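Local coordinates for protein chitinase (Paenibacillus sp. FPU-7, PDB 5GZT) that probably hydrolyses internal beta-1,4 linkages between N-acetylglucosamine units of chitin, using two family 18 glycoside hydrolase modules carried on one chain, at residues B[433-437]-B[472-477]; B[563-568]-B[627-633]; B[922-926]-B[936-940]; B[1100-1104]-B[1130-1134]. All coordinates share one frame. Residue numbers count along the deposited sequence, not the author numbering.

Contact 1: B[433-437]-B[472-477]; sequences LKLLR and ITPYLD
Residues 433-437 form one turn within helix 425-447, closed by R437 N to L433 O at 3.0 Å. Facing them, 472-477 leaves helix 469-472, keeps helical phi/psi from T473 to Y475, and extends at L476. The closest CA pair is R437 and Y475, 6.0 Å apart. Y475 (chi1 m) is the main bump: its flat ring can lie over the helix backbone, with K434 CA 3.8 Å from the ring centroid and 2° off its normal, a CH-pi contact. The long aliphatic part of K434 runs beneath the ring, CD 3.4 Å from Y475 OH, before the ammonium turns to E438. L433 (m, t), branched and apolar, fills the buried hollow beside the tyrosine, CD1 3.7 Å from I472 CG2 and CD2 3.9 Å from L476 CD2. In this TIM barrel, the contact packs an outer helix against the connection entering barrel strand 478-481. R437 skirts the hollow: NH2 makes a long salt bridge with D477 OD1 (3.5 Å) and also binds Y451 O. A water fills the remaining gap, accepting from R437 NH2 (3.1 Å) and donating to Y475 O (2.7 Å) and D477 OD1 (2.6 Å); D477 OD2 is held by T252 and Y450.

Contact 2: B[563-568]-B[627-633]; sequences VYSELV and QDSDSHE. With FMT (formic acid), chain M.
V563 is the N-cap of helix 564-570, part of the alpha+beta insertion between barrel strands 527-532 and 619-623. The helix start packs on 627-633, the irregular segment after the last strand of the first family 18 TIM barrel. CA atoms approach to 5.5 Å at V563 and Q627 and to 4.6 Å at S565 and S629. The amide of S565, in the first turn, lacks a partner one turn earlier in the helix; S565 N instead donates to Q627 O at 2.8 Å (angle 140°). Y564 (chi1 t) extends along the opposing segment, and its OH donates to E633 OE2 at 2.6 Å.

Several polar groups of 627-633 are satisfied within the segment or by residues close by. S629 to H632 is a type I turn closed by H632 N to S629 O (2.9 Å). D628 OD1 (chi1 t) accepts from S629 N at 2.7 Å and from L634 N, while OD2 takes A635 N. S629 OG (chi1 p) accepts E633 N at 3.0 Å. Q627 OE1 turns back to E624 N, and D630 OD1 pairs with R294. A formic acid molecule, probably from crystallisation, accepts from D630 N at O1 (3.0 Å). Short polar side chains suit such a segment because they reach nearby amides. Two directional bonds thus lie within close packing of Y564 and Q627, and one carboxylate oxygen of E633 accepts from Y564 and pairs with R712 of the immunoglobulin-like domain.

Contact 3: B[922-926]-B[936-940]; sequences FREKL and YYELA. With PO4 (phosphate ion), chain D.
R923 curls over the start of the opposing strand, its guanidinium edge-on to the backbone at Y937 and L939. Its chain, t at chi1 and then bent (chi2 16°), brings NH2 2.8 Å and NH1 3.2 Å from Y937 O, so one carbonyl accepts two hydrogen bonds; NH1 also pairs with D927. A long side chain with several N-H donors suits this reach. Helix 922-926 and strand 938-940 run nearly antiparallel (168°), their axes 9.0 Å apart, with R923 CA 6.7 Å from L939 CA and L926 CA 6.1 Å from Y937 CA. Branched leucines fill the space between: L926 (m, t) sets CD1 3.9 Å from L939 CB and CD2 3.9 Å from Y937 CB, while L939 (t, p) brings CD2 3.8 Å from F922 CB. A water donates to L926 O (2.8 Å) and accepts from Y937 N (3.0 Å). Y937 (m) leads its ring away to H883, and its OH donates to O4 of a phosphate, probably from crystallisation (2.5 Å, very short). E938 points away from the helix, and its carboxylate hydrogen-bonds H790 and Y964. An outer helix packed antiparallel on the barrel strand that follows it is the alpha/beta repeat of a TIM barrel.

Contact 4: B[1100-1104]-B[1130-1134]; sequences AEYAK and NELKA
This is a helix-helix contact at the surface, between helix 1093-1106 on the outside of the second catalytic barrel and helix 1123-1133 at the C-terminal end of the modelled chain. The closest CA atoms are those of A1100 and L1132, 6.1 Å apart, a near approach that the small alanine permits. A1100 CB lies 3.6 Å from E1131 CG and 3.8 Å from L1132 CD2; L1132 (m, t) brings the same CD2 to 4.0 Å from K1104 CD and also touches V1111 of barrel strand 1110-1114. One helical turn after A1100 (K1104 N to A1100 O, 3.0 Å), K1104 spans the gap with chi angles m, t, p, t. Its NZ donates to E1131 OE2 at 2.9 Å, a salt bridge, and to E1131 O at 2.7 Å, a carbonyl near the C-terminal end of the second helix, where a positive charge is well placed. E1131 bends (t, p) so that OE2 meets K1104 NZ. E1101 stands nearby, its OE1 4.3 Å from E1131 OE2; a water donates to both atoms, at 2.6 Å each, which eases the like charges. These are the helices before and after strand 1110-1114, the last of the barrel, adjacent in the outer helical layer of a TIM barrel.

How the contacts relate
The N-terminal region of parallel sheets precedes all four contacts, which then follow one another along the chain, none nesting or crossing. Contact 1 closes a loop of 34 intervening residues, tying an outer helix of the first catalytic barrel to the entry of strand 478-481. Contact 2 brackets 58 residues, including much of a small antiparallel sheet, and joins helix 564-570 to the segment after strand 619-623. The chain then passes through the immunoglobulin-like region into the second barrel, where contact 3 closes the shortest loop, nine residues, and contact 4 joins the helices on either side of strand 1110-1114 in sequence, closing 25 residues. Contacts 1 and 3 have centres about 73 Å apart, whereas those of contacts 2 and 4 are about 28 Å apart.

Contact 1: B[433-437]-B[472-477]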
# COMPACT_ATOMS: atom_id res chain seq x y z
N LEU B 433 1.14 2.54 -22.52
CA LEU B 433 0.18 2.47 -21.40
C LEU B 433 -1.23 2.25 -21.90
O LEU B 433 -2.02 1.46 -21.34
CB LEU B 433 0.29 3.75 -20.54
CG LEU B 433 1.57 3.82 -19.68
CD1 LEU B 433 1.69 5.20 -19.08
CD2 LEU B 433 1.61 2.76 -18.61
N LYS B 434 -1.58 3.01 -22.93
CA LYS B 434 -2.89 2.80 -23.62
C LYS B 434 -3.13 1.34 -23.99
O LYS B 434 -4.15 0.68 -23.61
CB LYS B 434 -2.87 3.68 -24.86
CG LYS B 434 -4.15 3.66 -25.68
CD LYS B 434 -4.03 4.72 -26.77
CE LYS B 434 -5.32 4.89 -27.56
NZ LYS B 434 -5.71 3.62 -28.19
N LEU B 435 -2.14 0.79 -24.70
CA LEU B 435 -2.23 -0.58 -25.12
C LEU B 435 -2.48 -1.52 -23.98
O LEU B 435 -3.39 -2.36 -24.03
CB LEU B 435 -0.98 -0.98 -25.89
CG LEU B 435 -0.98 -2.40 -26.50
CD1 LEU B 435 -2.22 -2.70 -27.36
CD2 LEU B 435 0.31 -2.53 -27.30
N LEU B 436 -1.73 -1.37 -22.89
CA LEU B 436 -1.80 -2.33 -21.78
C LEU B 436 -3.14 -2.27 -21.13
O LEU B 436 -3.73 -3.29 -20.64
CB LEU B 436 -0.70 -1.99 -20.72
CG LEU B 436 0.74 -2.36 -21.09
CD1 LEU B 436 1.71 -1.50 -20.31
CD2 LEU B 436 0.94 -3.83 -20.83
N ARG B 437 -3.59 -1.03 -20.98
CA ARG B 437 -4.94 -0.83 -20.42
C ARG B 437 -5.98 -1.57 -21.35
O ARG B 437 -6.84 -2.35 -20.88
CB ARG B 437 -5.24 0.66 -20.34
CG ARG B 437 -6.32 1.11 -19.37
CD ARG B 437 -7.11 0.02 -18.70
NE ARG B 437 -6.76 -0.20 -17.34
CZ ARG B 437 -6.95 -1.32 -16.64
NH1 ARG B 437 -7.41 -2.44 -17.15
NH2 ARG B 437 -6.57 -1.32 -15.36
N ILE B 472 -1.53 10.26 -19.86
CA ILE B 472 -1.42 8.87 -19.35
C ILE B 472 -2.33 8.60 -18.19
O ILE B 472 -2.70 7.46 -17.93
CB ILE B 472 0.03 8.50 -18.94
CG1 ILE B 472 0.54 9.31 -17.73
CG2 ILE B 472 0.96 8.68 -20.12
CD1 ILE B 472 2.06 9.34 -17.60
N THR B 473 -2.73 9.64 -17.48
CA THR B 473 -3.45 9.42 -16.22
C THR B 473 -4.73 8.66 -16.38
O THR B 473 -5.07 7.83 -15.51
CB THR B 473 -3.66 10.76 -15.44
OG1 THR B 473 -2.38 11.25 -15.00
CG2 THR B 473 -4.45 10.59 -14.24
N PRO B 474 -5.50 8.91 -17.49
CA PRO B 474 -6.69 8.07 -17.65
C PRO B 474 -6.44 6.58 -17.79
O PRO B 474 -7.28 5.77 -17.41
CB PRO B 474 -7.35 8.64 -18.91
CG PRO B 474 -6.98 10.06 -18.89
CD PRO B 474 -5.55 10.09 -18.36
N TYR B 475 -5.28 6.18 -18.25
CA TYR B 475 -4.99 4.75 -18.27
C TYR B 475 -4.57 4.10 -16.93
O TYR B 475 -4.57 2.86 -16.84
CB TYR B 475 -3.92 4.50 -19.30
CG TYR B 475 -4.23 5.12 -20.62
CD1 TYR B 475 -5.46 4.89 -21.27
CD2 TYR B 475 -3.29 5.95 -21.26
CE1 TYR B 475 -5.72 5.49 -22.51
CE2 TYR B 475 -3.54 6.56 -22.49
CZ TYR B 475 -4.75 6.32 -23.12
OH TYR B 475 -4.93 6.93 -24.35
N LEU B 476 -4.25 4.91 -15.90
CA LEU B 476 -3.58 4.43 -14.66
C LEU B 476 -4.50 4.40 -13.45
O LEU B 476 -5.18 5.34 -13.22
CB LEU B 476 -2.37 5.35 -14.38
CG LEU B 476 -1.39 5.45 -15.54
CD1 LEU B 476 -0.31 6.48 -15.31
CD2 LEU B 476 -0.75 4.11 -15.87
N ASP B 477 -4.56 3.33 -12.68
CA ASP B 477 -5.22 3.42 -11.37
C ASP B 477 -4.57 4.43 -10.38
O ASP B 477 -5.27 5.07 -9.53
CB ASP B 477 -5.27 2.05 -10.70
CG ASP B 477 -6.16 1.05 -11.47
OD1 ASP B 477 -5.66 0.58 -12.52
OD2 ASP B 477 -7.29 0.73 -10.97
O HOH W 1 -5.96 1.63 -14.85

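Contact 2: B[563-568]-B[627-633]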
# COMPACT_ATOMS: atom_id res chain seq x y z
N VAL B 563 20.62 0.74 4.91
CA VAL B 563 19.25 0.31 5.04
C VAL B 563 18.81 0.52 6.51
O VAL B 563 19.64 0.60 7.45
CB VAL B 563 19.06 -1.14 4.57
CG1 VAL B 563 19.63 -1.34 3.13
CG2 VAL B 563 19.71 -2.14 5.53
N TYR B 564 17.52 0.79 6.70
CA TYR B 564 17.01 1.14 8.04
C TYR B 564 17.38 0.09 9.13
O TYR B 564 17.66 0.45 10.23
CB TYR B 564 15.51 1.26 7.99
CG TYR B 564 14.83 1.79 9.24
CD1 TYR B 564 15.06 3.11 9.68
CD2 TYR B 564 14.04 0.96 10.03
CE1 TYR B 564 14.45 3.57 10.85
CE2 TYR B 564 13.40 1.43 11.16
CZ TYR B 564 13.58 2.74 11.58
OH TYR B 564 12.94 3.24 12.70
N SER B 565 17.25 -1.20 8.84
CA SER B 565 17.60 -2.23 9.84
C SER B 565 19.02 -2.08 10.36
O SER B 565 19.25 -2.24 11.56
CB SER B 565 17.43 -3.63 9.26
OG SER B 565 18.17 -3.78 8.05
N GLU B 566 19.95 -1.71 9.50
CA GLU B 566 21.32 -1.51 9.91
C GLU B 566 21.44 -0.24 10.75
O GLU B 566 22.20 -0.20 11.72
CB GLU B 566 22.22 -1.44 8.68
CG GLU B 566 23.64 -0.99 8.91
CD GLU B 566 24.46 -1.95 9.77
OE1 GLU B 566 24.21 -3.19 9.82
OE2 GLU B 566 25.39 -1.46 10.49
N LEU B 567 20.67 0.80 10.40
CA LEU B 567 20.65 2.00 11.22
C LEU B 567 20.14 1.70 12.63
O LEU B 567 20.69 2.15 13.60
CB LEU B 567 19.82 3.15 10.58
CG LEU B 567 20.29 3.73 9.23
CD1 LEU B 567 19.24 4.74 8.74
CD2 LEU B 567 21.65 4.35 9.32
N VAL B 568 19.08 0.96 12.73
CA VAL B 568 18.54 0.57 14.02
C VAL B 568 19.63 -0.20 14.80
O VAL B 568 19.93 0.12 15.95
CB VAL B 568 17.27 -0.25 13.84
CG1 VAL B 568 16.86 -0.90 15.15
CG2 VAL B 568 16.12 0.62 13.29
N GLN B 627 13.94 -3.90 4.25
CA GLN B 627 14.90 -3.02 4.94
C GLN B 627 14.45 -2.55 6.29
O GLN B 627 15.20 -1.87 6.98
CB GLN B 627 15.14 -1.80 4.03
CG GLN B 627 15.76 -2.11 2.69
CD GLN B 627 15.72 -0.93 1.71
OE1 GLN B 627 14.82 -0.04 1.73
NE2 GLN B 627 16.66 -0.92 0.84
N ASP B 628 13.24 -2.92 6.68
CA ASP B 628 12.64 -2.47 7.94
C ASP B 628 13.33 -3.14 9.17
O ASP B 628 14.13 -4.03 9.05
CB ASP B 628 11.18 -2.82 7.88
CG ASP B 628 10.31 -2.01 8.73
OD1 ASP B 628 10.76 -1.24 9.64
OD2 ASP B 628 9.10 -2.18 8.47
N SER B 629 12.99 -2.66 10.35
CA SER B 629 13.43 -3.22 11.64
C SER B 629 12.87 -4.62 11.83
O SER B 629 12.00 -5.10 11.04
CB SER B 629 13.06 -2.37 12.80
OG SER B 629 11.70 -2.47 13.16
N ASP B 630 13.41 -5.28 12.86
CA ASP B 630 13.02 -6.67 13.18
C ASP B 630 11.55 -6.77 13.40
O ASP B 630 10.92 -7.64 12.84
CB ASP B 630 13.77 -7.18 14.44
CG ASP B 630 15.21 -7.56 14.17
OD1 ASP B 630 15.61 -7.70 12.96
OD2 ASP B 630 15.95 -7.64 15.19
N SER B 631 10.99 -5.83 14.13
CA SER B 631 9.56 -5.80 14.42
C SER B 631 8.71 -5.24 13.29
O SER B 631 7.52 -5.12 13.48
CB SER B 631 9.32 -4.95 15.70
OG SER B 631 9.45 -3.54 15.40
N HIS B 632 9.31 -4.90 12.14
CA HIS B 632 8.66 -4.17 11.07
C HIS B 632 8.12 -2.86 11.51
O HIS B 632 6.94 -2.59 11.23
CB HIS B 632 7.47 -5.06 10.54
CG HIS B 632 7.90 -6.43 10.12
ND1 HIS B 632 8.66 -6.65 8.99
CD2 HIS B 632 7.75 -7.65 10.71
CE1 HIS B 632 8.92 -7.93 8.87
NE2 HIS B 632 8.36 -8.57 9.89
N GLU B 633 8.87 -2.05 12.28
CA GLU B 633 8.20 -0.90 12.86
C GLU B 633 7.70 0.14 11.84
O GLU B 633 6.76 0.86 12.16
CB GLU B 633 9.01 -0.20 13.98
CG GLU B 633 10.21 0.58 13.57
CD GLU B 633 11.02 1.08 14.74
OE1 GLU B 633 10.52 1.00 15.85
OE2 GLU B 633 12.15 1.57 14.52
C FMT M . 15.72 -4.24 15.78
O1 FMT M . 15.61 -4.17 14.57
O2 FMT M . 14.62 -4.10 16.47

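Contact 3: B[922-926]-B[936-940]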
# COMPACT_ATOMS: atom_id res chain seq x y z
N PHE B 922 -10.88 -14.72 50.02
CA PHE B 922 -9.70 -15.55 50.40
C PHE B 922 -8.56 -14.67 50.98
O PHE B 922 -7.96 -15.03 52.03
CB PHE B 922 -9.15 -16.38 49.26
CG PHE B 922 -9.74 -17.78 49.14
CD1 PHE B 922 -11.05 -18.00 48.84
CD2 PHE B 922 -8.93 -18.87 49.29
CE1 PHE B 922 -11.53 -19.26 48.75
CE2 PHE B 922 -9.39 -20.11 49.15
CZ PHE B 922 -10.69 -20.34 48.90
N ARG B 923 -8.31 -13.50 50.35
CA ARG B 923 -7.25 -12.58 50.86
C ARG B 923 -7.60 -12.01 52.20
O ARG B 923 -6.76 -12.00 53.11
CB ARG B 923 -6.96 -11.46 49.89
CG ARG B 923 -5.86 -10.46 50.25
CD ARG B 923 -4.86 -10.85 51.38
NE ARG B 923 -3.96 -11.81 51.10
CZ ARG B 923 -3.12 -12.55 51.81
NH1 ARG B 923 -2.94 -12.73 53.11
NH2 ARG B 923 -2.36 -13.29 50.98
N GLU B 924 -8.87 -11.64 52.39
CA GLU B 924 -9.29 -11.21 53.72
C GLU B 924 -9.08 -12.29 54.77
O GLU B 924 -8.49 -12.04 55.83
CB GLU B 924 -10.76 -10.75 53.68
CG GLU B 924 -11.31 -10.38 55.02
CD GLU B 924 -12.77 -9.88 54.95
OE1 GLU B 924 -13.68 -10.57 54.52
OE2 GLU B 924 -12.98 -8.79 55.35
N LYS B 925 -9.51 -13.49 54.51
CA LYS B 925 -9.35 -14.55 55.50
C LYS B 925 -7.91 -14.87 55.77
O LYS B 925 -7.58 -15.22 56.84
CB LYS B 925 -10.06 -15.80 55.04
CG LYS B 925 -11.56 -15.51 55.06
CD LYS B 925 -12.42 -16.70 55.18
CE LYS B 925 -13.88 -16.30 55.17
NZ LYS B 925 -14.38 -15.56 56.36
N LEU B 926 -7.05 -14.80 54.75
CA LEU B 926 -5.66 -15.15 54.97
C LEU B 926 -4.95 -14.00 55.70
O LEU B 926 -3.99 -14.24 56.41
CB LEU B 926 -4.94 -15.47 53.65
CG LEU B 926 -5.30 -16.83 53.05
CD1 LEU B 926 -4.70 -16.94 51.65
CD2 LEU B 926 -4.84 -17.98 53.91
N TYR B 936 2.86 -14.72 57.48
CA TYR B 936 2.23 -14.21 56.27
C TYR B 936 1.88 -15.44 55.46
O TYR B 936 2.77 -16.32 55.24
CB TYR B 936 3.21 -13.31 55.49
CG TYR B 936 2.51 -12.89 54.18
CD1 TYR B 936 1.50 -11.89 54.21
CD2 TYR B 936 2.85 -13.49 52.99
CE1 TYR B 936 0.82 -11.49 53.06
CE2 TYR B 936 2.21 -13.10 51.77
CZ TYR B 936 1.18 -12.13 51.83
OH TYR B 936 0.55 -11.78 50.71
N TYR B 937 0.63 -15.48 54.96
CA TYR B 937 0.23 -16.51 54.02
C TYR B 937 -0.00 -15.93 52.62
O TYR B 937 -0.67 -14.92 52.47
CB TYR B 937 -1.06 -17.20 54.49
CG TYR B 937 -0.85 -17.92 55.84
CD1 TYR B 937 -0.25 -19.19 55.89
CD2 TYR B 937 -1.35 -17.40 57.01
CE1 TYR B 937 -0.09 -19.89 57.06
CE2 TYR B 937 -1.13 -18.09 58.25
CZ TYR B 937 -0.53 -19.35 58.26
OH TYR B 937 -0.27 -20.08 59.47
N GLU B 938 0.54 -16.61 51.60
CA GLU B 938 0.39 -16.19 50.20
C GLU B 938 -0.92 -16.66 49.67
O GLU B 938 -1.45 -17.71 50.08
CB GLU B 938 1.52 -16.82 49.32
CG GLU B 938 2.91 -16.24 49.54
CD GLU B 938 3.93 -16.76 48.53
OE1 GLU B 938 3.61 -17.65 47.75
OE2 GLU B 938 5.08 -16.18 48.51
N LEU B 939 -1.41 -15.92 48.70
CA LEU B 939 -2.51 -16.31 47.83
C LEU B 939 -2.09 -16.09 46.37
O LEU B 939 -1.67 -14.97 46.04
CB LEU B 939 -3.74 -15.48 48.14
CG LEU B 939 -5.00 -15.73 47.30
CD1 LEU B 939 -5.51 -17.13 47.60
CD2 LEU B 939 -6.11 -14.75 47.63
N ALA B 940 -2.19 -17.11 45.51
CA ALA B 940 -1.82 -16.95 44.13
C ALA B 940 -2.86 -17.68 43.30
O ALA B 940 -3.70 -18.35 43.86
CB ALA B 940 -0.45 -17.57 43.90
P PO4 D . 0.60 -23.44 59.13
O1 PO4 D . -0.23 -23.70 57.86
O2 PO4 D . -0.45 -23.50 60.16
O3 PO4 D . 1.61 -24.48 59.19
O4 PO4 D . 1.21 -22.02 59.12
O HOH W 2 -1.33 -13.41 55.85

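Contact 4: B[1100-1104]-B[1130-1134]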
# COMPACT_ATOMS: atom_id res chain seq x y z
N ALA B 1100 13.83 -17.20 31.86
CA ALA B 1100 14.38 -16.68 33.07
C ALA B 1100 15.01 -15.28 32.89
O ALA B 1100 14.83 -14.35 33.72
CB ALA B 1100 15.39 -17.64 33.62
N GLU B 1101 15.68 -15.12 31.75
CA GLU B 1101 16.21 -13.85 31.35
C GLU B 1101 15.12 -12.84 31.10
O GLU B 1101 15.27 -11.72 31.52
CB GLU B 1101 17.07 -14.01 30.08
CG GLU B 1101 17.70 -12.70 29.63
CD GLU B 1101 18.71 -12.92 28.51
OE1 GLU B 1101 19.87 -12.57 28.67
OE2 GLU B 1101 18.31 -13.46 27.52
N TYR B 1102 14.05 -13.26 30.42
CA TYR B 1102 12.86 -12.47 30.22
C TYR B 1102 12.31 -12.00 31.56
O TYR B 1102 12.09 -10.83 31.76
CB TYR B 1102 11.82 -13.26 29.40
CG TYR B 1102 10.64 -12.41 28.93
CD1 TYR B 1102 10.72 -11.65 27.75
CD2 TYR B 1102 9.48 -12.31 29.69
CE1 TYR B 1102 9.65 -10.85 27.38
CE2 TYR B 1102 8.41 -11.55 29.29
CZ TYR B 1102 8.49 -10.81 28.15
OH TYR B 1102 7.47 -9.95 27.79
N ALA B 1103 12.13 -12.92 32.52
CA ALA B 1103 11.67 -12.56 33.89
C ALA B 1103 12.50 -11.45 34.53
O ALA B 1103 11.97 -10.47 35.05
CB ALA B 1103 11.65 -13.78 34.76
N LYS B 1104 13.81 -11.60 34.49
CA LYS B 1104 14.72 -10.61 35.08
C LYS B 1104 14.64 -9.27 34.36
O LYS B 1104 14.53 -8.24 35.03
CB LYS B 1104 16.15 -11.09 34.98
CG LYS B 1104 16.49 -12.17 35.99
CD LYS B 1104 17.59 -13.07 35.52
CE LYS B 1104 18.90 -12.35 35.46
NZ LYS B 1104 19.98 -13.24 34.96
N ASN B 1130 20.26 -21.36 37.30
CA ASN B 1130 21.54 -20.70 37.04
C ASN B 1130 21.32 -19.34 36.43
O ASN B 1130 22.03 -18.42 36.76
CB ASN B 1130 22.45 -21.57 36.13
CG ASN B 1130 22.92 -22.84 36.80
OD1 ASN B 1130 22.89 -23.00 38.04
ND2 ASN B 1130 23.32 -23.80 35.96
N GLU B 1131 20.36 -19.19 35.55
CA GLU B 1131 20.11 -17.88 34.93
C GLU B 1131 19.54 -16.91 35.96
O GLU B 1131 19.98 -15.74 36.03
CB GLU B 1131 19.17 -17.99 33.73
CG GLU B 1131 18.80 -16.65 33.12
CD GLU B 1131 20.06 -15.90 32.59
OE1 GLU B 1131 21.07 -16.62 32.30
OE2 GLU B 1131 20.04 -14.63 32.47
N LEU B 1132 18.64 -17.39 36.84
CA LEU B 1132 18.10 -16.42 37.86
C LEU B 1132 19.13 -15.98 38.86
O LEU B 1132 18.98 -14.90 39.48
CB LEU B 1132 16.92 -17.02 38.66
CG LEU B 1132 15.70 -17.24 37.78
CD1 LEU B 1132 14.61 -17.80 38.69
CD2 LEU B 1132 15.23 -15.99 37.02
N LYS B 1133 20.12 -16.81 39.14
CA LYS B 1133 21.20 -16.36 40.02
C LYS B 1133 22.17 -15.42 39.37
O LYS B 1133 22.66 -14.52 40.03
CB LYS B 1133 22.01 -17.52 40.54
CG LYS B 1133 21.29 -18.32 41.62
CD LYS B 1133 20.69 -17.48 42.76
CE LYS B 1133 20.03 -18.33 43.82
NZ LYS B 1133 19.35 -17.43 44.78
N ALA B 1134 22.49 -15.67 38.09
CA ALA B 1134 23.52 -14.93 37.33
C ALA B 1134 23.42 -13.37 37.41
O ALA B 1134 24.42 -12.63 37.24
CB ALA B 1134 23.50 -15.41 35.89
O HOH W 3 21.08 -12.76 30.92